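Local coordinates for protein hydrogenase-specific maturation endopeptidase (Thermococcus kodakarensis, PDB 5IJA) that probably acts as an endopeptidase in the maturation of [NiFe] hydrogenase, activating that enzyme, at residues A[51-57]-A[111-117]. Residues are numbered along the deposited sequence; the frame is centred on the assembly and turned at random.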
loop_
_atom_site.group_PDB
_atom_site.type_symbol
_atom_site.label_atom_id
_atom_site.label_comp_id
_atom_site.label_asym_id
_atom_site.label_seq_id
_atom_site.Cartn_x
_atom_site.Cartn_y
_atom_site.Cartn_z
ATOM N N GLU A 51 1.380 11.532 11.064
ATOM C CA GLU A 51 0.092 11.303 11.705
ATOM C C GLU A 51 -0.868 10.526 10.813
ATOM O O GLU A 51 -1.917 10.085 11.276
ATOM C CB GLU A 51 -0.552 12.639 12.109
ATOM C CG GLU A 51 0.292 13.488 13.075
ATOM C CD GLU A 51 1.038 14.630 12.385
ATOM O OE1 GLU A 51 1.521 14.449 11.243
ATOM O OE2 GLU A 51 1.132 15.721 12.988
ATOM N N ARG A 52 -0.517 10.406 9.533
ATOM C CA ARG A 52 -1.303 9.653 8.569
ATOM C C ARG A 52 -0.368 8.732 7.807
ATOM O O ARG A 52 0.717 9.153 7.394
ATOM C CB ARG A 52 -2.040 10.575 7.605
ATOM C CG ARG A 52 -2.975 9.849 6.628
ATOM C CD ARG A 52 -3.781 10.865 5.814
ATOM N NE ARG A 52 -4.636 11.660 6.700
ATOM C CZ ARG A 52 -5.153 12.848 6.389
ATOM N NH1 ARG A 52 -4.904 13.400 5.210
ATOM N NH2 ARG A 52 -5.911 13.493 7.265
ATOM N N ILE A 53 -0.767 7.472 7.683
ATOM C CA ILE A 53 -0.007 6.476 6.907
ATOM C C ILE A 53 -0.868 5.957 5.762
ATOM O O ILE A 53 -1.980 5.483 5.987
ATOM C CB ILE A 53 0.405 5.278 7.770
ATOM C CG1 ILE A 53 1.190 5.719 9.012
ATOM C CG2 ILE A 53 1.208 4.272 6.962
ATOM C CD1 ILE A 53 2.473 6.409 8.713
ATOM N N VAL A 54 -0.353 6.003 4.540
ATOM C CA VAL A 54 -1.113 5.530 3.399
ATOM C C VAL A 54 -0.409 4.320 2.800
ATOM O O VAL A 54 0.670 4.457 2.231
ATOM C CB VAL A 54 -1.236 6.611 2.346
ATOM C CG1 VAL A 54 -1.901 6.051 1.115
ATOM C CG2 VAL A 54 -2.006 7.805 2.920
ATOM N N ILE A 55 -1.016 3.147 2.937
ATOM C CA ILE A 55 -0.427 1.898 2.440
ATOM C C ILE A 55 -0.952 1.619 1.044
ATOM O O ILE A 55 -2.150 1.697 0.814
ATOM C CB ILE A 55 -0.756 0.742 3.393
ATOM C CG1 ILE A 55 -0.092 1.000 4.736
ATOM C CG2 ILE A 55 -0.294 -0.605 2.840
ATOM C CD1 ILE A 55 -0.690 0.178 5.837
ATOM N N ILE A 56 -0.074 1.329 0.109
ATOM C CA ILE A 56 -0.476 1.017 -1.242
ATOM C C ILE A 56 0.042 -0.357 -1.607
ATOM O O ILE A 56 1.189 -0.624 -1.479
ATOM C CB ILE A 56 0.020 2.042 -2.273
ATOM C CG1 ILE A 56 -0.271 3.463 -1.844
ATOM C CG2 ILE A 56 -0.642 1.806 -3.603
ATOM C CD1 ILE A 56 0.034 4.493 -2.886
ATOM N N ASP A 57 -0.854 -1.212 -2.056
ATOM C CA ASP A 57 -0.555 -2.598 -2.299
ATOM C C ASP A 57 -1.292 -3.201 -3.480
ATOM O O ASP A 57 -2.371 -2.804 -3.795
ATOM C CB ASP A 57 -0.890 -3.383 -1.046
ATOM C CG ASP A 57 -0.271 -4.762 -1.023
ATOM O OD1 ASP A 57 0.545 -5.076 -1.874
ATOM O OD2 ASP A 57 -0.622 -5.528 -0.140
ATOM N N GLU A 111 -3.396 7.722 11.687
ATOM C CA GLU A 111 -4.522 7.404 10.819
ATOM C C GLU A 111 -4.048 6.512 9.678
ATOM O O GLU A 111 -3.184 6.916 8.911
ATOM C CB GLU A 111 -5.137 8.688 10.269
ATOM C CG GLU A 111 -6.389 8.502 9.444
ATOM C CD GLU A 111 -6.912 9.833 8.936
ATOM O OE1 GLU A 111 -6.553 10.876 9.528
ATOM O OE2 GLU A 111 -7.660 9.843 7.940
ATOM N N ILE A 112 -4.601 5.308 9.570
ATOM C CA ILE A 112 -4.129 4.370 8.556
ATOM C C ILE A 112 -5.102 4.251 7.391
ATOM O O ILE A 112 -6.295 4.063 7.591
ATOM C CB ILE A 112 -3.914 2.961 9.127
ATOM C CG1 ILE A 112 -3.149 3.014 10.452
ATOM C CG2 ILE A 112 -3.202 2.072 8.084
ATOM C CD1 ILE A 112 -1.757 3.599 10.352
ATOM N N HIS A 113 -4.564 4.334 6.178
ATOM C CA HIS A 113 -5.323 4.186 4.945
ATOM C C HIS A 113 -4.728 3.073 4.109
ATOM O O HIS A 113 -3.505 2.891 4.099
ATOM C CB HIS A 113 -5.300 5.496 4.141
ATOM C CG HIS A 113 -6.125 6.587 4.740
ATOM N ND1 HIS A 113 -7.392 6.886 4.294
ATOM C CD2 HIS A 113 -5.869 7.449 5.752
ATOM C CE1 HIS A 113 -7.886 7.880 5.008
ATOM N NE2 HIS A 113 -6.978 8.249 5.891
ATOM N N PHE A 114 -5.579 2.337 3.404
ATOM C CA PHE A 114 -5.135 1.217 2.573
ATOM C C PHE A 114 -5.691 1.436 1.185
ATOM O O PHE A 114 -6.894 1.560 0.997
ATOM C CB PHE A 114 -5.607 -0.146 3.132
ATOM C CG PHE A 114 -5.186 -1.318 2.303
ATOM C CD1 PHE A 114 -5.975 -1.762 1.250
ATOM C CD2 PHE A 114 -3.994 -1.980 2.562
ATOM C CE1 PHE A 114 -5.574 -2.834 0.463
ATOM C CE2 PHE A 114 -3.586 -3.068 1.774
ATOM C CZ PHE A 114 -4.385 -3.493 0.728
ATOM N N ILE A 115 -4.795 1.464 0.205
ATOM C CA ILE A 115 -5.184 1.523 -1.190
ATOM C C ILE A 115 -4.759 0.226 -1.844
ATOM O O ILE A 115 -3.565 -0.104 -1.857
ATOM C CB ILE A 115 -4.526 2.707 -1.909
ATOM C CG1 ILE A 115 -4.828 4.000 -1.150
ATOM C CG2 ILE A 115 -5.023 2.778 -3.358
ATOM C CD1 ILE A 115 -4.072 5.237 -1.724
ATOM N N GLY A 116 -5.729 -0.527 -2.354
ATOM C CA GLY A 116 -5.445 -1.796 -2.997
ATOM C C GLY A 116 -5.697 -1.747 -4.495
ATOM O O GLY A 116 -6.733 -1.252 -4.942
ATOM N N ILE A 117 -4.739 -2.248 -5.263
ATOM C CA ILE A 117 -4.841 -2.259 -6.718
ATOM C C ILE A 117 -5.028 -3.692 -7.181
ATOM O O ILE A 117 -4.139 -4.532 -6.991
ATOM C CB ILE A 117 -3.596 -1.649 -7.381
ATOM C CG1 ILE A 117 -3.372 -0.220 -6.878
ATOM C CG2 ILE A 117 -3.725 -1.670 -8.909
ATOM C CD1 ILE A 117 -1.954 0.291 -7.128
#
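Ile53, Ile55 and Asp57 each donate their N-H to a carbonyl of strand 111-117, while their own O takes the N-H two residues further along it, in the ladder that defines parallel pairing; with Glu51 O taking Glu111 N there are seven bonds, and the strands run at 18° to each other. Arg52, Glu111 and His113 share one face. Arg52 runs beside Glu111 because chi1 (-176°) turns its CG away from the backbone N, and its NE lies 3.5 Å from Glu111 OE1 in a long salt bridge, the guanidinium and carboxylate planes 63° apart. The other carboxylate oxygen, Glu111 OE2, accepts His113 NE2 at 2.7 Å from above the carboxylate plane, while Arg52 NH1 bonds to Leu146 O. Replacing Arg52 by an alanine is likely to leave Glu111 without this guanidinium and to strip His113 of the aliphatic chain packed against it, where Arg52 CG lies 3.9 Å from His113 CD2. Farther along that face, Val54 CG1 meets Ile115 CD1 at 3.7 Å, beneath helix 130-146. On the reverse face, toward helix 88-103, Ile55 CD1 touches Ile112 CG2 and Asp57 CB comes within 3.9 Å of Phe114 CE2. Two inner strands packed between helices in this way form the centre of the alpha/beta sandwich of hydrogenase maturation proteases.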